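Local coordinates for protein glycoside hydrolase (Streptococcus pneumoniae serotype 4, PDB 6ORH) that probably removes alpha-L-fucose from host-derived glycan antigens as a family 29 exo-acting fucosidase with a TIM-barrel catalytic domain, at residues A24-F29 / P262-H267; K76-F81 / G121-P126; F251-A256 / G289-L294. The protein carries 2 engineered substitutions. All blocks are in the same frame, centred on the assembly; numbering follows the deposited sequence.

Contact 1: residues A24-F29 / P262-H267; sequences AAFIHF and PGWFYH. With FUC (alpha-L-fucopyranose), chain C.
H28 meets W264 and F265 at the fucose end of strand 24-27, a worked example of aromatic side chains shaping a sugar pocket. Three kinds of interaction hold it. The first is ring against ring: the H28 imidazole turns its edge to the face of F265, with the planes at 84°, while F26 and W264 meet obliquely, F26 CD2 lying 3.8 Å from W264 CZ3. The second is aliphatic carbon over a ring. H28 CB sits above the centre of the F265 ring, 3.9 Å from its centroid, and W264 CB lies over one face of the imidazole, toward its rim. With CG of W264 beside the backbone N (chi1 -64°), the indole runs alongside H28, and its face carries the fucose carbons, C5 being 3.5 Å from W264 NE1. The third kind is polar. H28 NE2 bonds to fucose O4 at 2.8 Å, and N295 engages H28 ND1, so both ring nitrogens have partners. On the backbone side, one water donates to H28 O and accepts from Y266 N. The chemistry thus suits a sugar with polar and apolar sides: the indole packs against its carbons while the imidazole hydrogen-bonds through NE2 to one hydroxyl.

Contact 2: residues K76-F81 / G121-P126; sequences KHHDGF and GVYLSP. With FUC (alpha-L-fucopyranose), chain C.
H77, H78 and Y123 converge on the fucose from the carboxy-terminal ends of neighbouring parallel strands, where a TIM barrel characteristically places its active site. In the first shell, H78 NE2 meets fucose O2 at 2.8 Å in a nearly straight bond (170°). H77 NE2 faces the adjacent O3 and O4 hydroxyls, bonding to fucose O4 at 3.1 Å and more weakly, with a bent geometry, to fucose O3. Y123 OH donates to the same fucose O4 at 2.9 Å, giving that oxygen two partners within this contact; H28 supplies a third from contact 1. The rings of H77 and Y123 are nearly parallel (9° between planes) but so far slid apart that they barely overlap.

The second shell positions H78 in particular. The ring's other nitrogen, ND1, donates to S125 OG at 2.9 Å, with the oxygen in the imidazole plane. W39 meets the same ring edge-to-face and W127 packs against it. Further out, the two segments are joined by backbone and lysine. K76 pairs with L124 in a parallel bridge, and S125 N donates to K76 O at 2.9 Å. The K76 chain bends at chi3 (74°), which brings NZ back to S125 O at 3.0 Å while it also forms a salt bridge with D128. A type I turn from H77 to G80 then carries the chain away from the sugar. S125 OG has a second bond, to the backbone O of W127, so the one hydroxyl links H78 ND1 to the backbone two residues farther on.

Contact 3: residues F251-A256 / G289-L294; sequences FSIGEA and GTPLLL
I253 lies across P291 at about a right angle, its CG2 methyl 3.5 Å from P291 CD, a close apolar contact between strand 250-259 and the residue leading into strand 292-295. The same methyl lies 3.6 Å from T290 OG1, and the two side chains cross obliquely. T290 has OG1 anti to the backbone N (chi1 -155°), which directs the hydroxyl at G254. T290 OG1 donates to G254 O at 2.7 Å, approaching from well above the carbonyl plane, and Q225 NE2 bonds to the same hydroxyl. G254 is the centre of an inverse gamma turn, just before the regular pairing begins.

On the sheet face away from A256 CB, E255 and L293 run askew to each other. The glutamate is extended from its backbone, placing OE1 3.4 Å from the L293 CD2 methyl. Its polar end is satisfied elsewhere: Y18 bonds to OE2 and W169 to OE1, while the leucine methyl lies over the face of the carboxylate. E167 OE2 is close to E255 OE2, which may raise the pKa of one of the two acids. The backbones make a single parallel bridge, A256 with L292. A256 N donates to P291 O at 3.1 Å, and L293 N donates to A256 O at 2.9 Å in a nearly straight bond (173°). The strand segments run at 32° to each other, in keeping with the twist of a barrel wall.

Strands 250-259 and 292-295 are the two strands of a beta-alpha-beta unit crossed over by helix 275-284; L293 also reaches strand 23-27, while helix 13-21 packs on I253 and P291.

All three contacts are buried and draw on the same barrel sheet, yet their chemistry changes along it. Contact 3 is the most central, its centre about 4 Å from that of the chain, and has strand pairing, aliphatic packing and a few buried polar groups. Contacts 1 and 2 lie farther out, at the strand ends, and both touch the fucose: contact 1 through an aromatic cluster, contact 2 by combining strand pairing with sugar-binding rings. These two also meet directly: F26 packs on Y123, while H77 touches H28 and F265. Contact 1 adjoins contact 3 through probable backbone hydrogen bonds, A24 N to L292 O and F26 N to L294 O, with L293 against A25 and F26. Contacts 2 and 3 do not touch.

Contact 1: residues A24-F29 / P262-H267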
loop_
_atom_site.group_PDB
_atom_site.type_symbol
_atom_site.label_atom_id
_atom_site.label_comp_id
_atom_site.label_asym_id
_atom_site.label_seq_id
_atom_site.Cartn_x
_atom_site.Cartn_y
_atom_site.Cartn_z
ATOM N N ALA A 24 -15.113 7.960 13.783
ATOM C CA ALA A 24 -16.520 7.665 14.011
ATOM C C ALA A 24 -16.623 6.222 14.459
ATOM O O ALA A 24 -15.766 5.401 14.155
ATOM C CB ALA A 24 -17.335 7.902 12.755
ATOM N N ALA A 25 -17.618 5.960 15.303
ATOM C CA ALA A 25 -17.835 4.612 15.777
ATOM C C ALA A 25 -19.107 4.044 15.159
ATOM O O ALA A 25 -20.062 4.784 14.969
ATOM C CB ALA A 25 -17.966 4.630 17.294
ATOM N N PHE A 26 -19.110 2.732 14.878
ATOM C CA PHE A 26 -20.278 2.016 14.399
ATOM C C PHE A 26 -20.737 1.098 15.529
ATOM O O PHE A 26 -19.890 0.577 16.264
ATOM C CB PHE A 26 -19.842 1.094 13.263
ATOM C CG PHE A 26 -20.622 1.081 11.971
ATOM C CD1 PHE A 26 -21.955 1.487 11.881
ATOM C CD2 PHE A 26 -20.011 0.547 10.834
ATOM C CE1 PHE A 26 -22.635 1.418 10.676
ATOM C CE2 PHE A 26 -20.693 0.490 9.624
ATOM C CZ PHE A 26 -22.004 0.919 9.548
ATOM N N ILE A 27 -22.057 0.926 15.672
ATOM C CA ILE A 27 -22.561 -0.057 16.632
ATOM C C ILE A 27 -23.514 -1.001 15.899
ATOM O O ILE A 27 -24.585 -0.573 15.455
ATOM C CB ILE A 27 -23.237 0.650 17.830
ATOM C CG1 ILE A 27 -22.222 1.477 18.633
ATOM C CG2 ILE A 27 -23.919 -0.396 18.709
ATOM C CD1 ILE A 27 -22.741 2.069 19.968
ATOM N N HIS A 28 -23.106 -2.281 15.784
ATOM C CA HIS A 28 -23.967 -3.360 15.306
ATOM C C HIS A 28 -24.404 -4.180 16.523
ATOM O O HIS A 28 -23.570 -4.791 17.185
ATOM C CB HIS A 28 -23.254 -4.302 14.301
ATOM C CG HIS A 28 -23.111 -3.759 12.910
ATOM N ND1 HIS A 28 -22.265 -2.694 12.615
ATOM C CD2 HIS A 28 -23.654 -4.161 11.735
ATOM C CE1 HIS A 28 -22.326 -2.463 11.294
ATOM N NE2 HIS A 28 -23.153 -3.352 10.742
ATOM N N PHE A 29 -25.711 -4.154 16.796
ATOM C CA PHE A 29 -26.287 -4.875 17.928
ATOM C C PHE A 29 -27.721 -5.227 17.558
ATOM O O PHE A 29 -28.391 -4.471 16.855
ATOM C CB PHE A 29 -26.282 -3.952 19.148
ATOM C CG PHE A 29 -26.919 -4.544 20.384
ATOM C CD1 PHE A 29 -26.316 -5.611 21.034
ATOM C CD2 PHE A 29 -28.120 -4.056 20.866
ATOM C CE1 PHE A 29 -26.893 -6.168 22.173
ATOM C CE2 PHE A 29 -28.692 -4.593 22.017
ATOM C CZ PHE A 29 -28.087 -5.668 22.651
ATOM N N PRO A 262 -13.402 -9.721 13.962
ATOM C CA PRO A 262 -13.614 -10.320 12.642
ATOM C C PRO A 262 -15.023 -10.069 12.099
ATOM O O PRO A 262 -15.192 -9.738 10.922
ATOM C CB PRO A 262 -13.327 -11.806 12.922
ATOM C CG PRO A 262 -12.256 -11.704 13.974
ATOM C CD PRO A 262 -12.814 -10.665 14.944
ATOM N N GLY A 263 -16.033 -10.192 12.976
ATOM C CA GLY A 263 -17.420 -9.956 12.603
ATOM C C GLY A 263 -17.887 -8.571 13.059
ATOM O O GLY A 263 -17.246 -7.946 13.903
ATOM N N TRP A 264 -19.020 -8.134 12.496
ATOM C CA TRP A 264 -19.664 -6.867 12.836
ATOM C C TRP A 264 -20.449 -6.992 14.143
ATOM O O TRP A 264 -20.537 -6.033 14.903
ATOM C CB TRP A 264 -20.593 -6.434 11.686
ATOM C CG TRP A 264 -19.857 -6.141 10.406
ATOM C CD1 TRP A 264 -19.688 -6.956 9.319
ATOM C CD2 TRP A 264 -19.124 -4.934 10.126
ATOM N NE1 TRP A 264 -18.918 -6.328 8.371
ATOM C CE2 TRP A 264 -18.521 -5.103 8.856
ATOM C CE3 TRP A 264 -18.906 -3.741 10.837
ATOM C CZ2 TRP A 264 -17.775 -4.079 8.274
ATOM C CZ3 TRP A 264 -18.135 -2.748 10.281
ATOM C CH2 TRP A 264 -17.596 -2.914 9.001
ATOM N N PHE A 265 -21.037 -8.167 14.383
ATOM C CA PHE A 265 -21.753 -8.402 15.635
ATOM C C PHE A 265 -20.824 -9.054 16.644
ATOM O O PHE A 265 -19.766 -9.552 16.277
ATOM C CB PHE A 265 -23.011 -9.245 15.392
ATOM C CG PHE A 265 -24.088 -8.474 14.669
ATOM C CD1 PHE A 265 -24.100 -8.355 13.275
ATOM C CD2 PHE A 265 -25.083 -7.823 15.386
ATOM C CE1 PHE A 265 -25.105 -7.622 12.645
ATOM C CE2 PHE A 265 -26.081 -7.092 14.743
ATOM C CZ PHE A 265 -26.099 -7.001 13.366
ATOM N N TYR A 266 -21.216 -9.011 17.923
ATOM C CA TYR A 266 -20.425 -9.608 18.988
ATOM C C TYR A 266 -20.538 -11.133 18.948
ATOM O O TYR A 266 -21.637 -11.677 18.857
ATOM C CB TYR A 266 -20.904 -9.098 20.356
ATOM C CG TYR A 266 -20.127 -9.743 21.475
ATOM C CD1 TYR A 266 -18.903 -9.228 21.879
ATOM C CD2 TYR A 266 -20.588 -10.915 22.052
ATOM C CE1 TYR A 266 -18.154 -9.842 22.877
ATOM C CE2 TYR A 266 -19.856 -11.536 23.057
ATOM C CZ TYR A 266 -18.645 -11.002 23.460
ATOM O OH TYR A 266 -17.898 -11.608 24.437
ATOM N N HIS A 267 -19.384 -11.810 18.999
ATOM C CA HIS A 267 -19.301 -13.271 19.131
ATOM C C HIS A 267 -18.314 -13.572 20.254
ATOM O O HIS A 267 -17.202 -13.047 20.265
ATOM C CB HIS A 267 -18.798 -13.869 17.807
ATOM C CG HIS A 267 -19.670 -13.471 16.659
ATOM N ND1 HIS A 267 -20.933 -13.964 16.510
ATOM C CD2 HIS A 267 -19.469 -12.591 15.646
ATOM C CE1 HIS A 267 -21.507 -13.420 15.451
ATOM N NE2 HIS A 267 -20.616 -12.574 14.896
HETATM C C1 FUC C . -22.357 -5.263 4.887
HETATM C C2 FUC C . -23.417 -5.910 5.761
HETATM C C3 FUC C . -22.762 -6.270 7.090
HETATM C C4 FUC C . -22.322 -4.993 7.815
HETATM C C5 FUC C . -21.349 -4.231 6.881
HETATM C C6 FUC C . -20.992 -2.859 7.423
HETATM O O2 FUC C . -23.857 -7.101 5.084
HETATM O O3 FUC C . -23.705 -7.002 7.893
HETATM O O4 FUC C . -23.504 -4.211 8.146
HETATM O O5 FUC C . -21.908 -4.052 5.518
HETATM O O HOH W 1 -23.353 -7.089 18.786
#

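Contact 2: residues K76-F81 / G121-P126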
loop_
_atom_site.group_PDB
_atom_site.type_symbol
_atom_site.label_atom_id
_atom_site.label_comp_id
_atom_site.label_asym_id
_atom_site.label_seq_id
_atom_site.Cartn_x
_atom_site.Cartn_y
_atom_site.Cartn_z
ATOM N N LYS A 76 -31.913 -1.025 12.291
ATOM C CA LYS A 76 -32.528 -2.163 11.624
ATOM C C LYS A 76 -31.486 -2.782 10.704
ATOM O O LYS A 76 -31.020 -2.121 9.766
ATOM C CB LYS A 76 -33.734 -1.755 10.771
ATOM C CG LYS A 76 -34.560 -2.953 10.291
ATOM C CD LYS A 76 -35.501 -2.594 9.143
ATOM C CE LYS A 76 -34.744 -2.395 7.839
ATOM N NZ LYS A 76 -35.661 -2.194 6.684
ATOM N N HIS A 77 -31.097 -4.031 10.995
ATOM C CA HIS A 77 -30.153 -4.705 10.104
ATOM C C HIS A 77 -30.936 -5.457 9.030
ATOM O O HIS A 77 -32.137 -5.272 8.915
ATOM C CB HIS A 77 -29.187 -5.575 10.937
ATOM C CG HIS A 77 -27.907 -5.848 10.222
ATOM N ND1 HIS A 77 -27.675 -7.066 9.592
ATOM C CD2 HIS A 77 -26.801 -5.098 10.015
ATOM C CE1 HIS A 77 -26.484 -7.042 9.029
ATOM N NE2 HIS A 77 -25.925 -5.855 9.267
ATOM N N HIS A 78 -30.255 -6.306 8.243
ATOM C CA HIS A 78 -30.933 -6.963 7.123
ATOM C C HIS A 78 -32.083 -7.861 7.597
ATOM O O HIS A 78 -33.037 -8.087 6.864
ATOM C CB HIS A 78 -29.938 -7.855 6.356
ATOM C CG HIS A 78 -28.667 -7.201 5.915
ATOM N ND1 HIS A 78 -28.602 -5.889 5.426
ATOM C CD2 HIS A 78 -27.413 -7.697 5.815
ATOM C CE1 HIS A 78 -27.344 -5.617 5.085
ATOM N NE2 HIS A 78 -26.586 -6.706 5.310
ATOM N N ASP A 79 -31.986 -8.378 8.817
ATOM C CA ASP A 79 -33.028 -9.242 9.375
ATOM C C ASP A 79 -34.357 -8.502 9.573
ATOM O O ASP A 79 -35.404 -9.129 9.753
ATOM C CB ASP A 79 -32.549 -9.833 10.697
ATOM C CG ASP A 79 -32.136 -8.774 11.701
ATOM O OD1 ASP A 79 -33.040 -8.233 12.399
ATOM O OD2 ASP A 79 -30.930 -8.478 11.753
ATOM N N GLY A 80 -34.335 -7.160 9.586
ATOM C CA GLY A 80 -35.565 -6.376 9.571
ATOM C C GLY A 80 -36.146 -6.074 10.956
ATOM O O GLY A 80 -37.176 -5.426 11.069
ATOM N N PHE A 81 -35.514 -6.544 12.019
ATOM C CA PHE A 81 -35.997 -6.236 13.363
ATOM C C PHE A 81 -35.619 -4.804 13.755
ATOM O O PHE A 81 -34.436 -4.454 13.741
ATOM C CB PHE A 81 -35.436 -7.274 14.332
ATOM C CG PHE A 81 -35.983 -7.154 15.729
ATOM C CD1 PHE A 81 -37.274 -7.581 16.021
ATOM C CD2 PHE A 81 -35.224 -6.585 16.740
ATOM C CE1 PHE A 81 -37.780 -7.499 17.310
ATOM C CE2 PHE A 81 -35.736 -6.502 18.031
ATOM C CZ PHE A 81 -37.012 -6.942 18.305
ATOM N N GLY A 121 -25.299 9.038 13.835
ATOM C CA GLY A 121 -25.707 8.503 12.547
ATOM C C GLY A 121 -26.692 7.371 12.754
ATOM O O GLY A 121 -26.786 6.824 13.866
ATOM N N VAL A 122 -27.438 7.065 11.694
ATOM C CA VAL A 122 -28.421 6.003 11.798
ATOM C C VAL A 122 -28.318 5.109 10.574
ATOM O O VAL A 122 -28.256 5.598 9.433
ATOM C CB VAL A 122 -29.852 6.555 11.977
ATOM C CG1 VAL A 122 -30.291 7.444 10.817
ATOM C CG2 VAL A 122 -30.833 5.384 12.122
ATOM N N TYR A 123 -28.284 3.797 10.836
ATOM C CA TYR A 123 -28.177 2.772 9.791
ATOM C C TYR A 123 -29.512 2.047 9.745
ATOM O O TYR A 123 -29.932 1.455 10.743
ATOM C CB TYR A 123 -26.998 1.848 10.122
ATOM C CG TYR A 123 -26.806 0.546 9.355
ATOM C CD1 TYR A 123 -27.807 -0.418 9.291
ATOM C CD2 TYR A 123 -25.531 0.211 8.903
ATOM C CE1 TYR A 123 -27.586 -1.610 8.614
ATOM C CE2 TYR A 123 -25.283 -0.998 8.273
ATOM C CZ TYR A 123 -26.318 -1.913 8.134
ATOM O OH TYR A 123 -26.096 -3.147 7.567
ATOM N N LEU A 124 -30.174 2.127 8.584
ATOM C CA LEU A 124 -31.477 1.510 8.377
ATOM C C LEU A 124 -31.364 0.664 7.116
ATOM O O LEU A 124 -31.261 1.210 6.017
ATOM C CB LEU A 124 -32.511 2.630 8.189
ATOM C CG LEU A 124 -33.977 2.215 8.074
ATOM C CD1 LEU A 124 -34.525 1.758 9.426
ATOM C CD2 LEU A 124 -34.790 3.431 7.588
ATOM N N SER A 125 -31.328 -0.662 7.272
ATOM C CA SER A 125 -30.998 -1.501 6.125
ATOM C C SER A 125 -32.001 -1.384 4.964
ATOM O O SER A 125 -33.185 -1.682 5.144
ATOM C CB SER A 125 -30.833 -2.940 6.554
ATOM O OG SER A 125 -30.559 -3.774 5.417
ATOM N N PRO A 126 -31.586 -1.055 3.718
ATOM C CA PRO A 126 -32.512 -1.151 2.577
ATOM C C PRO A 126 -33.000 -2.591 2.365
ATOM O O PRO A 126 -34.210 -2.795 2.241
ATOM C CB PRO A 126 -31.669 -0.610 1.408
ATOM C CG PRO A 126 -30.724 0.346 2.114
ATOM C CD PRO A 126 -30.291 -0.450 3.340
HETATM C C1 FUC C . -22.357 -5.263 4.887
HETATM C C2 FUC C . -23.417 -5.910 5.761
HETATM C C3 FUC C . -22.762 -6.270 7.090
HETATM C C4 FUC C . -22.322 -4.993 7.815
HETATM C C5 FUC C . -21.349 -4.231 6.881
HETATM C C6 FUC C . -20.992 -2.859 7.423
HETATM O O2 FUC C . -23.857 -7.101 5.084
HETATM O O3 FUC C . -23.705 -7.002 7.893
HETATM O O4 FUC C . -23.504 -4.211 8.146
HETATM O O5 FUC C . -21.908 -4.052 5.518
#

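Contact 3: residues F251-A256 / G289-L294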
loop_
_atom_site.group_PDB
_atom_site.type_symbol
_atom_site.label_atom_id
_atom_site.label_comp_id
_atom_site.label_asym_id
_atom_site.label_seq_id
_atom_site.Cartn_x
_atom_site.Cartn_y
_atom_site.Cartn_z
ATOM N N PHE A 251 -17.694 15.936 -4.973
ATOM C CA PHE A 251 -16.846 15.614 -3.820
ATOM C C PHE A 251 -17.494 14.461 -3.057
ATOM O O PHE A 251 -18.705 14.481 -2.789
ATOM C CB PHE A 251 -16.656 16.849 -2.937
ATOM C CG PHE A 251 -15.506 16.700 -1.957
ATOM C CD1 PHE A 251 -15.647 15.917 -0.815
ATOM C CD2 PHE A 251 -14.262 17.245 -2.228
ATOM C CE1 PHE A 251 -14.575 15.741 0.070
ATOM C CE2 PHE A 251 -13.200 17.077 -1.338
ATOM C CZ PHE A 251 -13.351 16.330 -0.185
ATOM N N SER A 252 -16.665 13.457 -2.715
ATOM C CA SER A 252 -17.203 12.218 -2.159
ATOM C C SER A 252 -16.177 11.695 -1.151
ATOM O O SER A 252 -15.023 11.510 -1.535
ATOM C CB SER A 252 -17.376 11.215 -3.316
ATOM O OG SER A 252 -17.662 9.901 -2.794
ATOM N N ILE A 253 -16.603 11.494 0.109
ATOM C CA ILE A 253 -15.695 10.878 1.090
ATOM C C ILE A 253 -15.771 9.352 0.970
ATOM O O ILE A 253 -16.870 8.801 1.143
ATOM C CB ILE A 253 -16.121 11.314 2.494
ATOM C CG1 ILE A 253 -15.938 12.827 2.673
ATOM C CG2 ILE A 253 -15.384 10.521 3.575
ATOM C CD1 ILE A 253 -16.543 13.350 3.954
ATOM N N GLY A 254 -14.616 8.704 0.752
ATOM C CA GLY A 254 -14.556 7.231 0.798
ATOM C C GLY A 254 -14.377 6.776 2.252
ATOM O O GLY A 254 -13.253 6.650 2.746
ATOM N N GLU A 255 -15.500 6.565 2.937
ATOM C CA GLU A 255 -15.480 6.245 4.367
ATOM C C GLU A 255 -14.897 4.844 4.574
ATOM O O GLU A 255 -15.318 3.890 3.930
ATOM C CB GLU A 255 -16.932 6.284 4.849
ATOM C CG GLU A 255 -17.083 6.212 6.354
ATOM C CD GLU A 255 -18.555 6.303 6.714
ATOM O OE1 GLU A 255 -19.272 5.358 6.366
ATOM O OE2 GLU A 255 -18.964 7.304 7.342
ATOM N N ALA A 256 -13.945 4.708 5.521
ATOM C CA ALA A 256 -13.280 3.422 5.745
ATOM C C ALA A 256 -13.880 2.744 6.970
ATOM O O ALA A 256 -13.459 3.053 8.082
ATOM C CB ALA A 256 -11.800 3.666 5.954
ATOM N N GLY A 289 -6.286 10.546 4.537
ATOM C CA GLY A 289 -7.189 11.660 4.271
ATOM C C GLY A 289 -8.669 11.259 4.303
ATOM O O GLY A 289 -9.505 12.003 3.795
ATOM N N THR A 290 -8.993 10.158 4.980
ATOM C CA THR A 290 -10.416 9.813 5.057
ATOM C C THR A 290 -10.767 9.337 6.468
ATOM O O THR A 290 -9.914 8.805 7.165
ATOM C CB THR A 290 -10.760 8.782 3.970
ATOM O OG1 THR A 290 -12.159 8.885 3.672
ATOM C CG2 THR A 290 -10.433 7.360 4.366
ATOM N N PRO A 291 -12.042 9.448 6.903
ATOM C CA PRO A 291 -12.407 9.005 8.241
ATOM C C PRO A 291 -12.390 7.497 8.416
ATOM O O PRO A 291 -12.651 6.719 7.491
ATOM C CB PRO A 291 -13.837 9.540 8.452
ATOM C CG PRO A 291 -13.982 10.644 7.421
ATOM C CD PRO A 291 -13.152 10.160 6.247
ATOM N N LEU A 292 -12.071 7.114 9.671
ATOM C CA LEU A 292 -12.155 5.738 10.116
ATOM C C LEU A 292 -13.464 5.569 10.870
ATOM O O LEU A 292 -13.712 6.389 11.763
ATOM C CB LEU A 292 -10.948 5.464 11.026
ATOM C CG LEU A 292 -10.999 4.111 11.741
ATOM C CD1 LEU A 292 -10.988 2.983 10.721
ATOM C CD2 LEU A 292 -9.819 3.968 12.712
ATOM N N LEU A 293 -14.289 4.606 10.403
ATOM C CA LEU A 293 -15.534 4.237 11.072
ATOM C C LEU A 293 -15.348 2.840 11.657
ATOM O O LEU A 293 -15.406 1.837 10.943
ATOM C CB LEU A 293 -16.685 4.319 10.053
ATOM C CG LEU A 293 -18.039 3.763 10.527
ATOM C CD1 LEU A 293 -18.552 4.499 11.765
ATOM C CD2 LEU A 293 -19.061 3.840 9.392
ATOM N N LEU A 294 -15.068 2.819 12.981
ATOM C CA LEU A 294 -14.667 1.589 13.656
ATOM C C LEU A 294 -15.863 1.024 14.410
ATOM O O LEU A 294 -16.442 1.713 15.228
ATOM C CB LEU A 294 -13.519 1.889 14.625
ATOM C CG LEU A 294 -12.976 0.676 15.383
ATOM C CD1 LEU A 294 -12.291 -0.318 14.435
ATOM C CD2 LEU A 294 -12.001 1.157 16.471
#